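Local coordinates for protein type-2Ba cytolytic delta-endotoxin (Bacillus thuringiensis serovar israelensis, PDB 2RCI) that probably kills the larvae of dipteran insects by making pores in the epithelial cell membrane of their midgut, at residues N9-Y15 against Y136-I142; T30-A34 against K46-A51; I84-L89 against M184-T188; L91-S95 against N144-G148. Residue numbers count along the deposited sequence, not the author numbering.

Contact 1 of 4, residues N9-Y15 against Y136-I142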
loop_
_atom_site.group_PDB
_atom_site.type_symbol
_atom_site.label_atom_id
_atom_site.label_comp_id
_atom_site.label_asym_id
_atom_site.label_seq_id
_atom_site.Cartn_x
_atom_site.Cartn_y
_atom_site.Cartn_z
ATOM N N ASN A 9 -0.186 11.105 -4.227
ATOM C CA ASN A 9 -0.120 9.953 -5.120
ATOM C C ASN A 9 -0.421 8.608 -4.430
ATOM O O ASN A 9 -0.230 7.546 -5.018
ATOM C CB ASN A 9 1.201 9.952 -5.881
ATOM C CG ASN A 9 1.271 11.071 -6.935
ATOM O OD1 ASN A 9 2.226 11.830 -6.963
ATOM N ND2 ASN A 9 0.249 11.169 -7.791
ATOM N N PHE A 10 -0.888 8.675 -3.186
ATOM C CA PHE A 10 -1.195 7.482 -2.390
ATOM C C PHE A 10 -2.698 7.451 -2.125
ATOM O O PHE A 10 -3.317 8.506 -2.002
ATOM C CB PHE A 10 -0.513 7.519 -1.002
ATOM C CG PHE A 10 0.989 7.444 -1.038
ATOM C CD1 PHE A 10 1.654 6.207 -1.001
ATOM C CD2 PHE A 10 1.742 8.608 -1.058
ATOM C CE1 PHE A 10 3.044 6.135 -1.024
ATOM C CE2 PHE A 10 3.148 8.553 -1.086
ATOM C CZ PHE A 10 3.798 7.316 -1.061
ATOM N N ASN A 11 -3.267 6.248 -2.023
ATOM C CA ASN A 11 -4.596 6.085 -1.434
ATOM C C ASN A 11 -4.368 6.112 0.081
ATOM O O ASN A 11 -3.809 5.181 0.650
ATOM C CB ASN A 11 -5.259 4.766 -1.861
ATOM C CG ASN A 11 -6.776 4.758 -1.605
ATOM O OD1 ASN A 11 -7.269 5.592 -0.870
ATOM N ND2 ASN A 11 -7.522 3.872 -2.298
ATOM N N GLU A 12 -4.767 7.207 0.713
ATOM C CA GLU A 12 -4.421 7.411 2.122
ATOM C C GLU A 12 -5.484 6.830 3.032
ATOM O O GLU A 12 -6.686 7.084 2.864
ATOM C CB GLU A 12 -4.231 8.890 2.405
ATOM C CG GLU A 12 -3.058 9.551 1.621
ATOM C CD GLU A 12 -3.073 11.067 1.754
ATOM O OE1 GLU A 12 -3.840 11.569 2.593
ATOM O OE2 GLU A 12 -2.299 11.750 1.053
ATOM N N ILE A 13 -5.044 6.059 4.022
ATOM C CA ILE A 13 -5.969 5.424 4.955
ATOM C C ILE A 13 -5.482 5.731 6.378
ATOM O O ILE A 13 -4.420 5.253 6.815
ATOM C CB ILE A 13 -6.083 3.909 4.683
ATOM C CG1 ILE A 13 -6.689 3.668 3.298
ATOM C CG2 ILE A 13 -6.929 3.186 5.755
ATOM C CD1 ILE A 13 -6.052 2.544 2.614
ATOM N N PHE A 14 -6.261 6.550 7.077
ATOM C CA PHE A 14 -5.882 7.029 8.388
ATOM C C PHE A 14 -6.623 6.137 9.369
ATOM O O PHE A 14 -7.858 5.983 9.282
ATOM C CB PHE A 14 -6.281 8.511 8.580
ATOM C CG PHE A 14 -5.511 9.504 7.714
ATOM C CD1 PHE A 14 -4.573 10.348 8.276
ATOM C CD2 PHE A 14 -5.811 9.654 6.356
ATOM C CE1 PHE A 14 -3.873 11.296 7.495
ATOM C CE2 PHE A 14 -5.115 10.583 5.553
ATOM C CZ PHE A 14 -4.148 11.400 6.133
ATOM N N TYR A 15 -5.874 5.467 10.230
ATOM C CA TYR A 15 -6.463 4.785 11.362
ATOM C C TYR A 15 -5.786 5.363 12.609
ATOM O O TYR A 15 -4.898 4.754 13.197
ATOM C CB TYR A 15 -6.288 3.271 11.229
ATOM C CG TYR A 15 -7.179 2.484 12.155
ATOM C CD1 TYR A 15 -8.443 2.059 11.738
ATOM C CD2 TYR A 15 -6.747 2.129 13.445
ATOM C CE1 TYR A 15 -9.272 1.323 12.595
ATOM C CE2 TYR A 15 -7.582 1.402 14.306
ATOM C CZ TYR A 15 -8.832 1.008 13.887
ATOM O OH TYR A 15 -9.674 0.273 14.745
ATOM N N TYR A 136 -0.032 0.875 -8.054
ATOM C CA TYR A 136 -1.097 1.183 -7.110
ATOM C C TYR A 136 -0.403 1.472 -5.785
ATOM O O TYR A 136 0.455 0.685 -5.334
ATOM C CB TYR A 136 -2.038 -0.008 -6.948
ATOM C CG TYR A 136 -3.351 0.373 -6.285
ATOM C CD1 TYR A 136 -4.507 0.585 -7.037
ATOM C CD2 TYR A 136 -3.427 0.540 -4.897
ATOM C CE1 TYR A 136 -5.706 0.964 -6.419
ATOM C CE2 TYR A 136 -4.605 0.899 -4.276
ATOM C CZ TYR A 136 -5.747 1.106 -5.037
ATOM O OH TYR A 136 -6.910 1.469 -4.403
ATOM N N LYS A 137 -0.778 2.594 -5.180
ATOM C CA LYS A 137 -0.083 3.082 -3.976
ATOM C C LYS A 137 -1.042 3.381 -2.858
ATOM O O LYS A 137 -2.073 4.026 -3.070
ATOM C CB LYS A 137 0.747 4.323 -4.271
ATOM C CG LYS A 137 1.919 4.029 -5.223
ATOM C CD LYS A 137 2.737 5.292 -5.516
ATOM C CE LYS A 137 1.980 6.373 -6.354
ATOM N NZ LYS A 137 1.167 5.898 -7.510
ATOM N N ILE A 138 -0.679 2.897 -1.670
ATOM C CA ILE A 138 -1.506 3.030 -0.469
ATOM C C ILE A 138 -0.607 3.590 0.636
ATOM O O ILE A 138 0.594 3.285 0.670
ATOM C CB ILE A 138 -2.007 1.663 0.015
ATOM C CG1 ILE A 138 -2.839 0.952 -1.073
ATOM C CG2 ILE A 138 -2.838 1.819 1.304
ATOM C CD1 ILE A 138 -3.075 -0.551 -0.769
ATOM N N LEU A 139 -1.160 4.412 1.517
ATOM C CA LEU A 139 -0.379 4.866 2.692
ATOM C C LEU A 139 -1.247 4.796 3.934
ATOM O O LEU A 139 -2.250 5.535 4.060
ATOM C CB LEU A 139 0.206 6.272 2.499
ATOM C CG LEU A 139 1.247 6.761 3.538
ATOM C CD1 LEU A 139 2.181 7.811 2.955
ATOM C CD2 LEU A 139 0.603 7.237 4.856
ATOM N N PHE A 140 -0.861 3.911 4.854
ATOM C CA PHE A 140 -1.540 3.805 6.138
ATOM C C PHE A 140 -0.852 4.618 7.225
ATOM O O PHE A 140 0.388 4.540 7.372
ATOM C CB PHE A 140 -1.543 2.357 6.650
ATOM C CG PHE A 140 -2.262 1.391 5.771
ATOM C CD1 PHE A 140 -3.645 1.249 5.864
ATOM C CD2 PHE A 140 -1.549 0.578 4.886
ATOM C CE1 PHE A 140 -4.338 0.338 5.028
ATOM C CE2 PHE A 140 -2.218 -0.352 4.059
ATOM C CZ PHE A 140 -3.620 -0.479 4.145
ATOM N N SER A 141 -1.641 5.406 7.958
ATOM C CA SER A 141 -1.185 5.985 9.221
ATOM C C SER A 141 -1.927 5.254 10.335
ATOM O O SER A 141 -3.137 5.046 10.253
ATOM C CB SER A 141 -1.449 7.489 9.277
ATOM O OG SER A 141 -0.771 8.177 8.231
ATOM N N ILE A 142 -1.202 4.847 11.370
ATOM C CA ILE A 142 -1.789 3.936 12.317
ATOM C C ILE A 142 -1.404 4.352 13.722
ATOM O O ILE A 142 -0.224 4.509 14.035
ATOM C CB ILE A 142 -1.287 2.486 12.068
ATOM C CG1 ILE A 142 -1.406 2.141 10.577
ATOM C CG2 ILE A 142 -2.061 1.486 12.979
ATOM C CD1 ILE A 142 -0.445 1.003 10.125
#
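Parallel beta pairing joins the first strand of the chain, 11-15, to strand 132-142 within the mixed central sheet, between helix 21-31 on one face and helix 96-110 on the other. Five hydrogen bonds alternate in direction: Asn11 N to Lys137 O (2.7 Å), Leu139 N to Asn11 O (2.9 Å), Ile13 N to Leu139 O (2.8 Å), Ser141 N to Ile13 O (3.0 Å) and Tyr15 N to Ser141 O (2.8 Å). Asn11 and Ile13 use both N and O, and Tyr15 its N, whereas N and O of Glu12 and Phe14 make no hydrogen bond to this strand. On the face of Ile13, its CD1 meets Ile138 CG2 at 3.5 Å and Phe140 CE1 at 3.7 Å. Phe10, just before the strand, lays its ring against Leu139 CD1, 4.0 Å from the ring centroid, a CH-pi contact over the face. The Tyr15 hydroxyl bonds to Ser95. The backbone bonds hold the strands together, and apolar contacts add to them on both faces, alongside polar Asn11 and Glu12.

Contact 2 of 4, residues T30-A34 against K46-A51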
loop_
_atom_site.group_PDB
_atom_site.type_symbol
_atom_site.label_atom_id
_atom_site.label_comp_id
_atom_site.label_asym_id
_atom_site.label_seq_id
_atom_site.Cartn_x
_atom_site.Cartn_y
_atom_site.Cartn_z
ATOM N N THR A 30 5.370 13.907 3.996
ATOM C CA THR A 30 6.815 13.671 3.913
ATOM C C THR A 30 7.125 12.554 2.906
ATOM O O THR A 30 8.060 12.664 2.113
ATOM C CB THR A 30 7.400 13.367 5.304
ATOM O OG1 THR A 30 7.190 14.501 6.151
ATOM C CG2 THR A 30 8.898 13.106 5.231
ATOM N N PHE A 31 6.307 11.504 2.921
ATOM C CA PHE A 31 6.477 10.399 1.978
ATOM C C PHE A 31 6.078 10.631 0.528
ATOM O O PHE A 31 6.434 9.827 -0.331
ATOM C CB PHE A 31 5.909 9.093 2.531
ATOM C CG PHE A 31 6.762 8.512 3.586
ATOM C CD1 PHE A 31 6.479 8.739 4.928
ATOM C CD2 PHE A 31 7.918 7.801 3.238
ATOM C CE1 PHE A 31 7.330 8.235 5.915
ATOM C CE2 PHE A 31 8.757 7.301 4.198
ATOM C CZ PHE A 31 8.467 7.501 5.544
ATOM N N GLN A 32 5.374 11.725 0.239
ATOM C CA GLN A 32 5.197 12.164 -1.160
ATOM C C GLN A 32 6.547 12.271 -1.886
ATOM O O GLN A 32 6.639 12.010 -3.095
ATOM C CB GLN A 32 4.444 13.495 -1.242
ATOM C CG GLN A 32 3.052 13.496 -0.584
ATOM C CD GLN A 32 2.069 12.505 -1.206
ATOM O OE1 GLN A 32 2.225 12.078 -2.365
ATOM N NE2 GLN A 32 1.036 12.140 -0.434
ATOM N N GLY A 33 7.588 12.616 -1.127
ATOM C CA GLY A 33 8.958 12.738 -1.645
ATOM C C GLY A 33 9.553 11.460 -2.230
ATOM O O GLY A 33 10.546 11.516 -2.971
ATOM N N ALA A 34 8.963 10.305 -1.912
ATOM C CA ALA A 34 9.433 9.030 -2.495
ATOM C C ALA A 34 8.817 8.672 -3.866
ATOM O O ALA A 34 9.146 7.627 -4.450
ATOM C CB ALA A 34 9.219 7.897 -1.520
ATOM N N LYS A 46 14.576 6.002 -1.946
ATOM C CA LYS A 46 14.207 7.341 -1.456
ATOM C C LYS A 46 13.330 7.284 -0.201
ATOM O O LYS A 46 13.499 8.094 0.729
ATOM C CB LYS A 46 13.510 8.143 -2.574
ATOM C CG LYS A 46 13.046 9.553 -2.156
ATOM C CD LYS A 46 14.204 10.541 -2.076
ATOM C CE LYS A 46 13.703 11.940 -1.693
ATOM N NZ LYS A 46 14.853 12.839 -1.403
ATOM N N ALA A 47 12.376 6.353 -0.176
ATOM C CA ALA A 47 11.536 6.180 1.012
ATOM C C ALA A 47 12.384 5.836 2.237
ATOM O O ALA A 47 12.166 6.362 3.318
ATOM C CB ALA A 47 10.447 5.125 0.777
ATOM N N LEU A 48 13.386 4.975 2.062
ATOM C CA LEU A 48 14.315 4.692 3.148
ATOM C C LEU A 48 15.176 5.898 3.553
ATOM O O LEU A 48 15.442 6.098 4.728
ATOM C CB LEU A 48 15.184 3.478 2.826
ATOM C CG LEU A 48 14.444 2.140 2.962
ATOM C CD1 LEU A 48 15.305 1.026 2.453
ATOM C CD2 LEU A 48 14.098 1.885 4.443
ATOM N N GLN A 49 15.601 6.701 2.589
ATOM C CA GLN A 49 16.323 7.945 2.922
ATOM C C GLN A 49 15.421 8.848 3.777
ATOM O O GLN A 49 15.846 9.390 4.793
ATOM C CB GLN A 49 16.752 8.685 1.659
ATOM C CG GLN A 49 17.790 7.952 0.804
ATOM C CD GLN A 49 19.150 7.817 1.495
ATOM O OE1 GLN A 49 19.722 8.796 1.996
ATOM N NE2 GLN A 49 19.666 6.606 1.530
ATOM N N ILE A 50 14.168 8.984 3.368
ATOM C CA ILE A 50 13.203 9.817 4.091
ATOM C C ILE A 50 12.996 9.302 5.529
ATOM O O ILE A 50 13.086 10.073 6.490
ATOM C CB ILE A 50 11.868 9.911 3.331
ATOM C CG1 ILE A 50 12.030 10.786 2.076
ATOM C CG2 ILE A 50 10.757 10.445 4.236
ATOM C CD1 ILE A 50 10.859 10.696 1.081
ATOM N N ALA A 51 12.758 7.999 5.663
ATOM C CA ALA A 51 12.643 7.356 6.969
ATOM C C ALA A 51 13.873 7.643 7.855
ATOM O O ALA A 51 13.725 7.988 9.031
ATOM C CB ALA A 51 12.383 5.866 6.822
#
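Neighbouring helices of an alpha/beta protein can meet through apolar contact, as the end of helix 21-31 does against helix 44-53: residues 30-34 and 46-51 share no hydrogen bond, although the backbone of Ala34 bonds to Asn43 just before the second helix. Aliphatic packing centres on Ile50, whose CA-to-CB bond points toward residues 30-34. Its CG2 meets Thr30 CG2 at 3.4 Å, while its CD1 lies 3.6 Å from both Gly33 C and Ala34 N. Beside it, Ala34 CB and Ala47 CB touch at 3.8 Å, small side chains that let the backbones come within 5.0 Å at the CA atoms of Ala34 and Ala47. The aromatic contribution is a CH-pi contact, with Ile50 CG2 4.0 Å from the centroid of the Phe31 ring and over its face; Ala47 O lies at the ring edge, 3.6 Å from Phe31 CE2. The aliphatic part of Lys46 packs on backbone, its CG 3.3 Å from Gly33 O. Beneath the pair runs the sheet, where Phe31 touches Val189 and Ala47 touches Leu187. Thr30 OG1 bonds to Arg26 O, and Ala34 N to Phe31 O (3.0 Å). The contact is therefore non-directional and rests on close apolar fit.

Contact 3 of 4, residues I84-L89 against M184-T188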
loop_
_atom_site.group_PDB
_atom_site.type_symbol
_atom_site.label_atom_id
_atom_site.label_comp_id
_atom_site.label_asym_id
_atom_site.label_seq_id
_atom_site.Cartn_x
_atom_site.Cartn_y
_atom_site.Cartn_z
ATOM N N ILE A 84 1.528 -10.794 4.339
ATOM C CA ILE A 84 2.805 -10.096 4.112
ATOM C C ILE A 84 2.802 -8.759 4.884
ATOM O O ILE A 84 3.782 -8.426 5.567
ATOM C CB ILE A 84 3.085 -9.864 2.626
ATOM C CG1 ILE A 84 3.332 -11.200 1.932
ATOM C CG2 ILE A 84 4.342 -8.973 2.429
ATOM C CD1 ILE A 84 3.314 -11.106 0.396
ATOM N N ILE A 85 1.690 -8.033 4.798
ATOM C CA ILE A 85 1.535 -6.779 5.542
ATOM C C ILE A 85 1.671 -7.002 7.052
ATOM O O ILE A 85 2.355 -6.231 7.737
ATOM C CB ILE A 85 0.244 -6.031 5.152
ATOM C CG1 ILE A 85 0.346 -5.573 3.670
ATOM C CG2 ILE A 85 -0.004 -4.836 6.120
ATOM C CD1 ILE A 85 -0.926 -5.029 3.098
ATOM N N ARG A 86 1.028 -8.051 7.579
ATOM C CA ARG A 86 1.240 -8.451 8.981
ATOM C C ARG A 86 2.753 -8.529 9.336
ATOM O O ARG A 86 3.202 -7.959 10.347
ATOM C CB ARG A 86 0.537 -9.776 9.291
ATOM C CG ARG A 86 0.448 -10.097 10.823
ATOM C CD ARG A 86 -0.288 -11.396 11.079
ATOM N NE ARG A 86 -1.498 -11.575 10.271
ATOM C CZ ARG A 86 -2.725 -11.220 10.647
ATOM N NH1 ARG A 86 -2.931 -10.639 11.830
ATOM N NH2 ARG A 86 -3.749 -11.433 9.829
ATOM N N SER A 87 3.531 -9.176 8.469
ATOM C CA SER A 87 4.980 -9.294 8.674
ATOM C C SER A 87 5.693 -7.943 8.604
ATOM O O SER A 87 6.513 -7.620 9.477
ATOM C CB SER A 87 5.587 -10.306 7.694
ATOM O OG SER A 87 6.988 -10.443 7.933
ATOM N N VAL A 88 5.354 -7.140 7.602
ATOM C CA VAL A 88 6.091 -5.899 7.327
ATOM C C VAL A 88 5.829 -4.839 8.404
ATOM O O VAL A 88 6.654 -3.963 8.640
ATOM C CB VAL A 88 5.800 -5.356 5.910
ATOM C CG1 VAL A 88 6.555 -4.071 5.657
ATOM C CG2 VAL A 88 6.242 -6.373 4.838
ATOM N N LEU A 89 4.664 -4.929 9.046
ATOM C CA LEU A 89 4.262 -3.983 10.070
ATOM C C LEU A 89 5.225 -3.994 11.248
ATOM O O LEU A 89 5.514 -2.938 11.824
ATOM C CB LEU A 89 2.847 -4.323 10.566
ATOM C CG LEU A 89 1.726 -3.456 10.008
ATOM C CD1 LEU A 89 0.369 -4.110 10.385
ATOM C CD2 LEU A 89 1.795 -1.991 10.503
ATOM N N MET A 184 6.124 -5.756 -4.710
ATOM C CA MET A 184 5.732 -4.956 -3.573
ATOM C C MET A 184 6.936 -4.232 -3.014
ATOM O O MET A 184 7.979 -4.841 -2.797
ATOM C CB MET A 184 5.192 -5.890 -2.502
ATOM C CG MET A 184 4.550 -5.206 -1.333
ATOM S SD MET A 184 3.725 -6.496 -0.400
ATOM C CE MET A 184 3.133 -5.555 1.003
ATOM N N LYS A 185 6.763 -2.947 -2.729
ATOM C CA LYS A 185 7.756 -2.144 -2.034
ATOM C C LYS A 185 7.034 -1.485 -0.871
ATOM O O LYS A 185 6.047 -0.770 -1.060
ATOM C CB LYS A 185 8.322 -1.066 -2.955
ATOM C CG LYS A 185 9.143 -1.597 -4.121
ATOM C CD LYS A 185 9.390 -0.503 -5.151
ATOM C CE LYS A 185 10.446 -0.937 -6.154
ATOM N NZ LYS A 185 10.571 0.123 -7.190
ATOM N N ALA A 186 7.522 -1.729 0.334
ATOM C CA ALA A 186 6.849 -1.201 1.517
ATOM C C ALA A 186 7.859 -1.024 2.655
ATOM O O ALA A 186 8.901 -1.704 2.710
ATOM C CB ALA A 186 5.721 -2.151 1.937
ATOM N N LEU A 187 7.555 -0.100 3.556
ATOM C CA LEU A 187 8.294 -0.014 4.806
ATOM C C LEU A 187 7.343 0.432 5.907
ATOM O O LEU A 187 6.355 1.126 5.626
ATOM C CB LEU A 187 9.475 0.965 4.681
ATOM C CG LEU A 187 9.243 2.500 4.614
ATOM C CD1 LEU A 187 8.763 3.106 5.924
ATOM C CD2 LEU A 187 10.558 3.193 4.244
ATOM N N THR A 188 7.631 0.049 7.148
ATOM C CA THR A 188 6.899 0.602 8.279
ATOM C C THR A 188 7.884 1.417 9.084
ATOM O O THR A 188 8.947 0.901 9.464
ATOM C CB THR A 188 6.314 -0.492 9.187
ATOM O OG1 THR A 188 5.523 -1.396 8.400
ATOM C CG2 THR A 188 5.450 0.130 10.236
#
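The packing of a helix on a sheet can be read from its side-chain conformations, and helix 74-89 illustrates this where its last turns cross strand 177-192. The axes of segments 84-89 and 184-188 approach to 8.3 Å at 43°, and the gap closes toward the end of the helix, from 9.7 Å between the CA atoms of Ile84 and Met184 to 5.6 Å between those of Leu89 and Thr188. Met184 fills the wide end. With all three chi angles in t it extends fully, bringing its SD to 3.8 Å from Ile84 CG2 and its CE to 3.9 Å from Ile85 CG1. In the middle, Val88, with chi1 in t, brings CG1 to 4.3 Å from Ala186 CB, a small residue where the space is narrowing. At the close end Thr188, with chi1 in m, directs OG1 to Val88 O and donates a hydrogen bond of 2.8 Å. Leu89, its chi1 of -102° between wells, has a CA-to-CB bond directed away from the strand, yet CD2 still lies 4.2 Å from Thr188 CG2; this side chain also touches Phe98 and Trp99 of helix 96-110. A long methionine, a small alanine and a hydroxyl thus match a tapering gap, combining apolar burial with one directional bond to the carbonyl of Val88.

Contact 4 of 4, residues L91-S95 against N144-G148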
loop_
_atom_site.group_PDB
_atom_site.type_symbol
_atom_site.label_atom_id
_atom_site.label_comp_id
_atom_site.label_asym_id
_atom_site.label_seq_id
_atom_site.Cartn_x
_atom_site.Cartn_y
_atom_site.Cartn_z
ATOM N N LEU A 91 4.771 -4.797 14.143
ATOM C CA LEU A 91 3.999 -4.433 15.322
ATOM C C LEU A 91 2.808 -5.362 15.239
ATOM O O LEU A 91 2.348 -5.656 14.143
ATOM C CB LEU A 91 3.457 -2.998 15.219
ATOM C CG LEU A 91 4.467 -1.867 15.092
ATOM C CD1 LEU A 91 3.758 -0.634 14.551
ATOM C CD2 LEU A 91 5.057 -1.609 16.437
ATOM N N VAL A 92 2.300 -5.797 16.383
ATOM C CA VAL A 92 1.058 -6.594 16.429
ATOM C C VAL A 92 -0.138 -5.689 16.740
ATOM O O VAL A 92 -0.245 -5.134 17.852
ATOM C CB VAL A 92 1.161 -7.707 17.472
ATOM C CG1 VAL A 92 -0.198 -8.402 17.714
ATOM C CG2 VAL A 92 2.238 -8.715 17.058
ATOM N N ILE A 93 -1.019 -5.521 15.753
ATOM C CA ILE A 93 -2.238 -4.742 15.946
ATOM C C ILE A 93 -3.404 -5.735 16.047
ATOM O O ILE A 93 -3.720 -6.444 15.084
ATOM C CB ILE A 93 -2.530 -3.731 14.799
ATOM C CG1 ILE A 93 -1.287 -2.897 14.398
ATOM C CG2 ILE A 93 -3.770 -2.839 15.148
ATOM C CD1 ILE A 93 -0.571 -2.187 15.537
ATOM N N ASN A 94 -4.009 -5.783 17.222
ATOM C CA ASN A 94 -5.075 -6.739 17.541
ATOM C C ASN A 94 -6.444 -6.369 16.934
ATOM O O ASN A 94 -7.273 -7.258 16.701
ATOM C CB ASN A 94 -5.158 -6.952 19.076
ATOM C CG ASN A 94 -3.938 -7.695 19.636
ATOM O OD1 ASN A 94 -3.159 -7.155 20.441
ATOM N ND2 ASN A 94 -3.737 -8.906 19.170
ATOM N N SER A 95 -6.658 -5.077 16.647
ATOM C CA SER A 95 -7.942 -4.542 16.179
ATOM C C SER A 95 -8.453 -5.158 14.869
ATOM O O SER A 95 -7.816 -5.073 13.829
ATOM C CB SER A 95 -7.901 -3.022 16.035
ATOM O OG SER A 95 -9.064 -2.547 15.348
ATOM N N ASN A 144 -3.113 3.503 17.723
ATOM C CA ASN A 144 -4.138 3.001 18.641
ATOM C C ASN A 144 -3.449 2.370 19.856
ATOM O O ASN A 144 -2.256 2.562 20.055
ATOM C CB ASN A 144 -5.136 2.062 17.915
ATOM C CG ASN A 144 -4.642 0.620 17.773
ATOM O OD1 ASN A 144 -3.446 0.316 17.959
ATOM N ND2 ASN A 144 -5.576 -0.279 17.419
ATOM N N GLU A 145 -4.190 1.612 20.659
ATOM C CA GLU A 145 -3.607 1.033 21.879
ATOM C C GLU A 145 -2.354 0.173 21.628
ATOM O O GLU A 145 -1.438 0.147 22.459
ATOM C CB GLU A 145 -4.658 0.251 22.669
ATOM C CG GLU A 145 -5.242 -0.948 21.927
ATOM C CD GLU A 145 -6.461 -0.657 21.053
ATOM O OE1 GLU A 145 -6.804 0.537 20.785
ATOM O OE2 GLU A 145 -7.077 -1.672 20.646
ATOM N N ASP A 146 -2.311 -0.505 20.485
ATOM C CA ASP A 146 -1.221 -1.404 20.142
ATOM C C ASP A 146 -0.028 -0.706 19.497
ATOM O O ASP A 146 0.976 -1.349 19.209
ATOM C CB ASP A 146 -1.683 -2.585 19.290
ATOM C CG ASP A 146 -2.525 -3.569 20.080
ATOM O OD1 ASP A 146 -2.304 -3.707 21.311
ATOM O OD2 ASP A 146 -3.403 -4.211 19.479
ATOM N N THR A 147 -0.126 0.606 19.312
ATOM C CA THR A 147 1.082 1.365 18.886
ATOM C C THR A 147 1.695 2.148 20.048
ATOM O O THR A 147 2.703 2.847 19.866
ATOM C CB THR A 147 0.818 2.338 17.715
ATOM O OG1 THR A 147 -0.046 3.417 18.148
ATOM C CG2 THR A 147 0.214 1.608 16.518
ATOM N N GLY A 148 1.065 2.044 21.228
ATOM C CA GLY A 148 1.542 2.756 22.429
ATOM C C GLY A 148 1.911 4.221 22.210
ATOM O O GLY A 148 1.112 5.032 21.694
HETATM O O HOH W 1 2.485 -3.670 18.565
HETATM O O HOH W 2 -5.489 -2.969 18.414
#
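A single carboxylate oxygen joining two irregular loops is the striking feature here: Asp146 OD2 accepts a hydrogen bond of 2.8 Å from the backbone Asn94 N. Residues 91-95 link helix 74-89 to helix 96-110, and residues 144-148 lie in the turn between strands 132-142 and 150-162. Water extends the junction. One water donates to Val92 O (3.2 Å) and to Asp146 O (2.8 Å). A second donates to Asp146 OD2 (2.7 Å) and Glu145 OE2 (3.0 Å), accepts from Asn144 ND2 (2.9 Å) and accepts a weak bond from Ser95 N (3.0 Å). Residues 144-148 are braced internally by an Asx turn, in which Asn144 OD1 accepts from Asp146 N at 2.9 Å, and by Thr147 N bonding to Asn144 O at 3.0 Å. Apolar contact is modest: Ile93 CD1 lies 3.9 Å from Asp146 CB and 4.0 Å from Thr147 CG2. Ser95 is the N-cap of helix 96-110, its OG bonded to Phe98 N and also to the Tyr15 hydroxyl, while Ile93 O receives Trp99 NE1. Polar chemistry can thus join irregular loops at the edge of a fold: here two waters supplement one direct hydrogen bond, the first as a full bridge and the second through a link to Ser95 that is weak.

How the contacts relate
The four contacts lie in one alpha/beta domain, a sheet between two helical layers. Contact 1 lies within the sheet; contact 3 sets helix 74-89 on one face, and contact 2 joins two helices on the other, the two centres lying about 15 Å apart. Leu187 of contact 3 reaches Ala47, Leu48 and Ala51 of contact 2, and Gln32 of contact 2 meets Asn9 and Phe10 of contact 1. Contact 4, centred about 24 Å from contact 2, touches contact 1 through Tyr15 and Ser95. Along the chain, contact 2 nests inside the loop closed by contact 1 and contact 4 inside that of contact 3, while contacts 1 and 3 cross, so segments distant in sequence are brought together in one monomer.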